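Long-range contacts in Glyco_hydro_cc domain-containing protein (Trichoderma gamsii, PDB 6UBD), which probably binds beta-1,3-glucan oligosaccharides, as a fungal member of subgroup VII of glycoside hydrolase family 128: residues K47-W52 / A267-I272; D55-P60 / L88-H93; V69-L74 / Y100-N105. All blocks are in the same frame, centred on the assembly; numbering follows the deposited sequence.

In the fold
The three contacts lie in one (beta/alpha)8-type barrel. Contact 1, centred about 20 Å from the centre of contact 3 and about 25 Å from that of contact 2, packs the last helix, 263-273, on the loop before strand 52-54, near the seam where strands 35-38 and 237-243 pair. Contacts 2 and 3 lie about 9 Å apart between centres, and their segments alternate along the chain: contact 3 pairs the two strands of the beta-alpha-beta unit 69-73, 82-92 and 100-102, and contact 2 uses its helix. P58 O bonded to S72 OG ties them, while S51 O bonded to V69 N links contact 1 to contact 3. Contact 3 builds barrel wall; contact 2 packs loop 55-60 against helix 82-92 outside it.

Contact 1: residues K47-W52 / A267-I272; sequences KDHLSW and AYLNAI
Where the loop 47-52 passes helix 267-272, the CA atoms nearest each other are those of H49 and I272, 6.2 Å apart. In this (beta/alpha)8 barrel the loop runs into strand 52-54 and the helix is the last of the outer layer, so the contact joins the first and last parts of the barrel. H49 has CG anti to its own carbonyl carbon (chi1 -52°), which carries the imidazole over to the helix; L269 CD1 meets the ring at its edge, near the ring plane, 3.5 Å from H49 CD2. I272 CD1 touches two residues of the loop, 3.6 Å from H49 CB and also 3.6 Å from L50 CD2. The I272 branch CG2 turns the other way and lies over one face of the Y268 ring, toward its rim. Y268 itself barely reaches the loop; its OH is bonded to G36 O, and W46 meets the ring edge-to-face. The ring of H276 approaches H49 as well. No direct hydrogen bond crosses between the segments, but one water donates both its hydrogens across them, at 2.7 Å to H49 O and 2.9 Å to I272 O.

Contact 2: residues D55-P60 / L88-H93; sequences DWTPAP and LQQFEH
P58 is pressed into the angle between the backbone of F91 and the side chain of Q90, and this is the close-fitting part of the contact. Its CG lies 3.7 Å from F91 N and its CB 3.8 Å from F91 CD2, while the CD atom faces the Q90 amide, 3.7 Å from OE1. The F91 side chain continues inward to L74, S72 and L130, and so links the proline to the buried layer between strand 69-73 and helix 120-136. The loop 55-60 is shaped by two successive turns: D55 OD1 accepts from T57 N in an Asx turn, and T57 OG1 accepts from A59 N in an ST turn. T57 OG1 also donates to D55 OD1 at 2.7 Å, on the syn side of the carboxylate. In the beta/alpha barrel this loop follows strand 52-54 and is held to the next strand by P58 O with S72 OG and by a T57–M73 backbone bond, while helix 82-92 packs outside. Toward A59 the fit is looser. Q90 extends fully, with CG opposite its backbone N (chi1 -180°), yet its NE2 stays 4.5 Å from T57 OG1. A water fills the interval, accepting from Q90 NE2 at 3.2 Å and donating to T57 OG1 and A59 O. An alanine in place of Q90 would remove the amide, which is likely to strip the CD edge of P58 of its cover and leave that water without its donor from the helix.

Contact 3: residues V69-L74 / Y100-N105; sequences VPVSML and YVMGFN
V69 CG1 and V71 CG2 both approach the Y100 ring obliquely, V69 CG1 lying 3.7 Å from Y100 CD1, and a water sits in the ring plane at its edge. The V69 and Y100 side chains cross at about a right angle. The rings of H26 and W198 adjoin Y100, and its OH is bonded to P27 O. At the far end F104 lies alongside L74, both pointing the same way, with F104 CE1 4.0 Å from L74 CD2. Between the rings runs a parallel ladder: S72 N donates to Y100 O, M102 N to S72 O at 2.8 Å, and L74 N to M102 O, nearly in line with that carbonyl (C=O...N angle 176°). Ahead of it the same water bridges the two backbones, donating to P70 O and accepting from Y100 N. M73 and M102 point to the same face of the sheet. Both chains bend at the thioether (chi3 -64° and -68°), which brings M73 CE to 3.7 Å from M102 CE; M102 CE lies equally close to V71 CG1. H54 borders both methionines, and T200 of strand 197-206 meets M102 from across the barrel. S72 and V101 point to the other face, toward F91 of helix 82-92. Beyond the ladder N105 CB packs 3.9 Å from M73 SD, near W56, W75 and E201. Strand, helix and parallel strand form the right-handed beta-alpha-beta crossover of a (beta/alpha)8 barrel, and N105 stands just past strand 100-102, consistent with the asparagine that precedes the acid/base glutamate in clan GH-A relatives.

Contact 1: residues K47-W52 / A267-I272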
# COMPACT_ATOMS: atom_id res chain seq x y z
N LYS A 47 12.41 -9.37 -6.68
CA LYS A 47 11.88 -10.47 -5.88
C LYS A 47 12.79 -10.92 -4.72
O LYS A 47 12.32 -11.20 -3.60
CB LYS A 47 11.61 -11.69 -6.80
CG LYS A 47 10.74 -12.78 -6.21
CD LYS A 47 10.75 -13.98 -7.11
CE LYS A 47 9.84 -15.03 -6.57
NZ LYS A 47 9.84 -16.23 -7.42
N ASP A 48 14.07 -11.12 -5.05
CA ASP A 48 14.99 -11.77 -4.08
C ASP A 48 15.27 -10.88 -2.84
O ASP A 48 15.75 -11.38 -1.83
CB ASP A 48 16.29 -12.21 -4.69
CG ASP A 48 17.12 -13.04 -3.74
OD1 ASP A 48 16.66 -14.10 -3.37
OD2 ASP A 48 18.33 -12.67 -3.49
N HIS A 49 14.87 -9.61 -2.88
CA HIS A 49 15.10 -8.66 -1.75
C HIS A 49 13.78 -8.23 -1.09
O HIS A 49 13.82 -7.37 -0.17
CB HIS A 49 15.87 -7.42 -2.26
CG HIS A 49 17.12 -7.76 -3.00
ND1 HIS A 49 18.17 -8.38 -2.42
CD2 HIS A 49 17.42 -7.52 -4.29
CE1 HIS A 49 19.09 -8.61 -3.34
NE2 HIS A 49 18.64 -8.05 -4.50
N LEU A 50 12.64 -8.75 -1.57
CA LEU A 50 11.30 -8.45 -1.02
C LEU A 50 10.86 -9.56 -0.11
O LEU A 50 11.33 -10.73 -0.23
CB LEU A 50 10.31 -8.29 -2.17
CG LEU A 50 10.58 -7.20 -3.19
CD1 LEU A 50 9.46 -7.15 -4.19
CD2 LEU A 50 10.77 -5.80 -2.60
N SER A 51 9.81 -9.28 0.69
CA SER A 51 9.04 -10.37 1.36
C SER A 51 7.60 -10.48 0.81
O SER A 51 6.95 -11.54 1.07
CB SER A 51 8.97 -10.16 2.88
OG SER A 51 8.41 -8.88 3.12
N TRP A 52 7.05 -9.43 0.21
CA TRP A 52 5.60 -9.36 -0.05
C TRP A 52 5.26 -8.52 -1.23
O TRP A 52 6.10 -7.67 -1.69
CB TRP A 52 4.86 -8.77 1.18
CG TRP A 52 5.06 -7.32 1.48
CD1 TRP A 52 6.16 -6.76 2.07
CD2 TRP A 52 4.13 -6.26 1.20
NE1 TRP A 52 5.96 -5.42 2.20
CE2 TRP A 52 4.72 -5.06 1.69
CE3 TRP A 52 2.84 -6.21 0.65
CZ2 TRP A 52 4.04 -3.84 1.63
CZ3 TRP A 52 2.21 -4.99 0.60
CH2 TRP A 52 2.80 -3.84 1.10
N ALA A 267 17.32 2.29 -8.54
CA ALA A 267 17.57 2.96 -7.24
C ALA A 267 16.86 2.17 -6.11
O ALA A 267 17.38 1.96 -5.07
CB ALA A 267 17.08 4.38 -7.30
N TYR A 268 15.62 1.72 -6.35
CA TYR A 268 14.90 0.89 -5.34
C TYR A 268 15.63 -0.42 -5.12
O TYR A 268 15.86 -0.79 -3.94
CB TYR A 268 13.43 0.68 -5.72
CG TYR A 268 12.55 0.07 -4.61
CD1 TYR A 268 12.43 0.73 -3.37
CD2 TYR A 268 11.87 -1.14 -4.78
CE1 TYR A 268 11.58 0.20 -2.39
CE2 TYR A 268 11.02 -1.66 -3.80
CZ TYR A 268 10.89 -0.98 -2.60
OH TYR A 268 9.98 -1.44 -1.66
N LEU A 269 16.02 -1.10 -6.21
CA LEU A 269 16.74 -2.40 -6.07
C LEU A 269 17.97 -2.22 -5.18
O LEU A 269 18.25 -3.02 -4.25
CB LEU A 269 17.15 -2.90 -7.45
CG LEU A 269 18.02 -4.16 -7.50
CD1 LEU A 269 17.30 -5.32 -6.97
CD2 LEU A 269 18.51 -4.42 -8.93
N ASN A 270 18.77 -1.20 -5.48
CA ASN A 270 20.04 -1.00 -4.74
C ASN A 270 19.81 -0.64 -3.28
O ASN A 270 20.52 -1.05 -2.43
CB ASN A 270 20.96 -0.01 -5.47
CG ASN A 270 21.44 -0.53 -6.83
OD1 ASN A 270 21.38 -1.76 -7.13
ND2 ASN A 270 21.70 0.42 -7.70
N ALA A 271 18.74 0.08 -2.97
CA ALA A 271 18.38 0.50 -1.57
C ALA A 271 17.92 -0.73 -0.79
O ALA A 271 18.45 -0.98 0.31
CB ALA A 271 17.34 1.60 -1.60
N ILE A 272 16.98 -1.50 -1.32
CA ILE A 272 16.45 -2.68 -0.55
C ILE A 272 17.46 -3.80 -0.42
O ILE A 272 17.50 -4.51 0.60
CB ILE A 272 15.14 -3.20 -1.17
CG1 ILE A 272 15.31 -3.81 -2.57
CG2 ILE A 272 14.07 -2.08 -1.14
CD1 ILE A 272 14.03 -4.42 -3.17
O HOH W 1 15.22 -5.97 1.73

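Contact 2: residues D55-P60 / L88-H93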
# COMPACT_ATOMS: atom_id res chain seq x y z
N ASP A 55 -1.39 -6.07 -5.55
CA ASP A 55 -1.71 -5.56 -6.89
C ASP A 55 -3.13 -4.98 -6.92
O ASP A 55 -3.70 -4.95 -7.99
CB ASP A 55 -1.48 -6.62 -7.96
CG ASP A 55 -2.46 -7.80 -7.86
OD1 ASP A 55 -3.32 -7.81 -6.95
OD2 ASP A 55 -2.38 -8.69 -8.76
N TRP A 56 -3.57 -4.44 -5.78
CA TRP A 56 -4.92 -3.83 -5.65
C TRP A 56 -6.09 -4.84 -5.82
O TRP A 56 -7.25 -4.40 -5.78
CB TRP A 56 -5.09 -2.61 -6.57
CG TRP A 56 -4.11 -1.50 -6.28
CD1 TRP A 56 -4.20 -0.50 -5.34
CD2 TRP A 56 -2.85 -1.27 -6.96
NE1 TRP A 56 -3.10 0.31 -5.37
CE2 TRP A 56 -2.26 -0.17 -6.32
CE3 TRP A 56 -2.16 -1.92 -8.01
CZ2 TRP A 56 -0.99 0.31 -6.72
CZ3 TRP A 56 -0.90 -1.44 -8.37
CH2 TRP A 56 -0.33 -0.33 -7.75
N THR A 57 -5.81 -6.13 -6.05
CA THR A 57 -6.86 -7.15 -6.26
C THR A 57 -7.03 -8.06 -5.04
O THR A 57 -6.23 -8.07 -4.11
CB THR A 57 -6.58 -8.03 -7.50
OG1 THR A 57 -5.67 -9.12 -7.21
CG2 THR A 57 -6.16 -7.23 -8.73
N PRO A 58 -8.14 -8.86 -4.96
CA PRO A 58 -8.33 -9.81 -3.87
C PRO A 58 -7.31 -10.95 -3.78
O PRO A 58 -7.22 -11.56 -2.72
CB PRO A 58 -9.74 -10.36 -4.16
CG PRO A 58 -10.45 -9.24 -4.90
CD PRO A 58 -9.34 -8.71 -5.79
N ALA A 59 -6.60 -11.21 -4.89
CA ALA A 59 -5.72 -12.40 -4.99
C ALA A 59 -4.54 -12.09 -5.92
O ALA A 59 -4.54 -12.47 -7.09
CB ALA A 59 -6.48 -13.61 -5.45
N PRO A 60 -3.47 -11.40 -5.45
CA PRO A 60 -2.33 -11.09 -6.31
C PRO A 60 -1.81 -12.38 -6.93
O PRO A 60 -1.52 -13.30 -6.20
CB PRO A 60 -1.27 -10.46 -5.43
CG PRO A 60 -2.03 -10.03 -4.18
CD PRO A 60 -3.31 -10.81 -4.12
N LEU A 88 -14.93 -6.53 -6.44
CA LEU A 88 -15.88 -6.89 -5.36
C LEU A 88 -16.42 -8.33 -5.54
O LEU A 88 -16.51 -9.09 -4.55
CB LEU A 88 -17.03 -5.87 -5.31
CG LEU A 88 -18.18 -6.19 -4.36
CD1 LEU A 88 -17.73 -6.11 -2.91
CD2 LEU A 88 -19.35 -5.25 -4.59
N GLN A 89 -16.85 -8.68 -6.75
CA GLN A 89 -17.37 -10.03 -7.03
C GLN A 89 -16.28 -11.07 -6.70
O GLN A 89 -16.62 -12.08 -6.02
CB GLN A 89 -17.85 -10.14 -8.48
CG GLN A 89 -18.38 -11.49 -8.90
CD GLN A 89 -18.81 -11.58 -10.35
OE1 GLN A 89 -19.68 -10.83 -10.82
NE2 GLN A 89 -18.18 -12.51 -11.10
N GLN A 90 -15.03 -10.87 -7.15
CA GLN A 90 -13.92 -11.82 -6.84
C GLN A 90 -13.71 -11.94 -5.33
O GLN A 90 -13.53 -13.06 -4.85
CB GLN A 90 -12.69 -11.33 -7.60
CG GLN A 90 -11.43 -12.17 -7.43
CD GLN A 90 -10.24 -11.51 -8.13
OE1 GLN A 90 -10.42 -10.49 -8.88
NE2 GLN A 90 -9.02 -12.00 -7.82
N PHE A 91 -13.77 -10.85 -4.57
CA PHE A 91 -13.60 -10.86 -3.08
C PHE A 91 -14.71 -11.67 -2.42
O PHE A 91 -14.40 -12.51 -1.53
CB PHE A 91 -13.52 -9.44 -2.52
CG PHE A 91 -12.91 -9.34 -1.15
CD1 PHE A 91 -13.65 -9.58 -0.01
CD2 PHE A 91 -11.54 -9.11 -1.01
CE1 PHE A 91 -13.07 -9.57 1.24
CE2 PHE A 91 -10.95 -9.12 0.24
CZ PHE A 91 -11.72 -9.34 1.37
N GLU A 92 -15.95 -11.47 -2.87
CA GLU A 92 -17.09 -12.24 -2.37
C GLU A 92 -16.93 -13.75 -2.63
O GLU A 92 -17.50 -14.55 -1.82
CB GLU A 92 -18.43 -11.74 -2.94
CG GLU A 92 -18.75 -10.30 -2.57
CD GLU A 92 -19.96 -9.67 -3.31
OE1 GLU A 92 -20.13 -9.97 -4.55
OE2 GLU A 92 -20.65 -8.79 -2.75
N HIS A 93 -16.25 -14.14 -3.73
CA HIS A 93 -16.11 -15.56 -4.16
C HIS A 93 -14.82 -16.19 -3.58
O HIS A 93 -14.62 -17.39 -3.87
CB HIS A 93 -16.15 -15.67 -5.70
CG HIS A 93 -17.48 -15.44 -6.33
ND1 HIS A 93 -18.68 -15.73 -5.70
CD2 HIS A 93 -17.80 -14.96 -7.56
CE1 HIS A 93 -19.68 -15.47 -6.52
NE2 HIS A 93 -19.16 -15.00 -7.67
O HOH W 2 -6.26 -11.07 -9.10

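Contact 3: residues V69-L74 / Y100-N105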
# COMPACT_ATOMS: atom_id res chain seq x y z
N VAL A 69 4.86 -13.27 0.04
CA VAL A 69 3.52 -13.14 0.69
C VAL A 69 2.59 -12.31 -0.19
O VAL A 69 2.91 -11.12 -0.43
CB VAL A 69 3.68 -12.47 2.08
CG1 VAL A 69 2.32 -12.22 2.68
CG2 VAL A 69 4.51 -13.30 3.04
N PRO A 70 1.52 -12.87 -0.76
CA PRO A 70 0.58 -12.09 -1.55
C PRO A 70 -0.52 -11.44 -0.71
O PRO A 70 -1.36 -12.15 -0.14
CB PRO A 70 -0.02 -13.11 -2.55
CG PRO A 70 0.47 -14.45 -2.08
CD PRO A 70 1.10 -14.28 -0.72
N VAL A 71 -0.48 -10.14 -0.56
CA VAL A 71 -1.38 -9.44 0.36
C VAL A 71 -2.67 -9.07 -0.41
O VAL A 71 -2.64 -8.43 -1.48
CB VAL A 71 -0.71 -8.22 0.98
CG1 VAL A 71 -1.67 -7.36 1.82
CG2 VAL A 71 0.51 -8.63 1.77
N SER A 72 -3.84 -9.48 0.14
CA SER A 72 -5.15 -9.26 -0.49
C SER A 72 -5.63 -7.82 -0.26
O SER A 72 -5.26 -7.20 0.75
CB SER A 72 -6.12 -10.27 0.12
OG SER A 72 -7.48 -10.16 -0.34
N MET A 73 -6.49 -7.35 -1.15
CA MET A 73 -7.17 -6.04 -0.97
C MET A 73 -8.65 -6.19 -1.34
O MET A 73 -8.95 -6.85 -2.33
CB MET A 73 -6.54 -4.94 -1.84
CG MET A 73 -7.20 -3.60 -1.73
SD MET A 73 -6.45 -2.23 -2.66
CE MET A 73 -4.84 -2.02 -1.90
N LEU A 74 -9.53 -5.50 -0.60
CA LEU A 74 -10.87 -5.12 -1.14
C LEU A 74 -10.82 -3.63 -1.54
O LEU A 74 -10.80 -2.77 -0.69
CB LEU A 74 -12.00 -5.39 -0.14
CG LEU A 74 -13.38 -4.90 -0.59
CD1 LEU A 74 -13.80 -5.55 -1.91
CD2 LEU A 74 -14.44 -5.23 0.44
N TYR A 100 -2.97 -11.76 5.12
CA TYR A 100 -3.05 -10.30 5.29
C TYR A 100 -4.09 -9.76 4.30
O TYR A 100 -4.04 -10.13 3.11
CB TYR A 100 -1.70 -9.63 5.02
CG TYR A 100 -0.52 -10.10 5.87
CD1 TYR A 100 0.23 -11.21 5.52
CD2 TYR A 100 -0.18 -9.48 7.05
CE1 TYR A 100 1.28 -11.67 6.33
CE2 TYR A 100 0.88 -9.90 7.84
CZ TYR A 100 1.60 -11.03 7.49
OH TYR A 100 2.64 -11.51 8.27
N VAL A 101 -4.97 -8.85 4.78
CA VAL A 101 -5.99 -8.23 3.89
C VAL A 101 -6.05 -6.74 4.21
O VAL A 101 -6.20 -6.38 5.39
CB VAL A 101 -7.33 -8.91 3.93
CG1 VAL A 101 -7.85 -8.98 5.28
CG2 VAL A 101 -8.40 -8.31 3.01
N MET A 102 -6.02 -5.92 3.16
CA MET A 102 -6.17 -4.48 3.29
C MET A 102 -7.58 -4.02 2.87
O MET A 102 -8.14 -4.52 1.85
CB MET A 102 -5.13 -3.75 2.41
CG MET A 102 -3.65 -4.08 2.70
SD MET A 102 -2.47 -3.42 1.57
CE MET A 102 -2.80 -4.33 0.06
N GLY A 103 -8.06 -2.94 3.51
CA GLY A 103 -9.29 -2.28 3.10
C GLY A 103 -9.13 -1.28 1.97
O GLY A 103 -8.12 -1.33 1.17
N PHE A 104 -10.10 -0.39 1.84
CA PHE A 104 -10.38 0.35 0.59
C PHE A 104 -9.18 1.24 0.17
O PHE A 104 -8.53 1.85 1.02
CB PHE A 104 -11.66 1.17 0.69
CG PHE A 104 -12.74 0.45 1.46
CD1 PHE A 104 -13.34 -0.73 0.98
CD2 PHE A 104 -13.12 0.88 2.73
CE1 PHE A 104 -14.27 -1.45 1.73
CE2 PHE A 104 -14.02 0.14 3.49
CZ PHE A 104 -14.58 -1.00 3.00
N ASN A 105 -9.08 1.35 -1.17
CA ASN A 105 -8.02 2.22 -1.76
C ASN A 105 -8.53 3.65 -1.98
O ASN A 105 -9.23 3.86 -2.97
CB ASN A 105 -7.48 1.54 -3.01
CG ASN A 105 -6.28 2.26 -3.62
OD1 ASN A 105 -5.19 2.07 -3.05
ND2 ASN A 105 -6.51 3.17 -4.56
O HOH W 3 -1.60 -12.92 2.48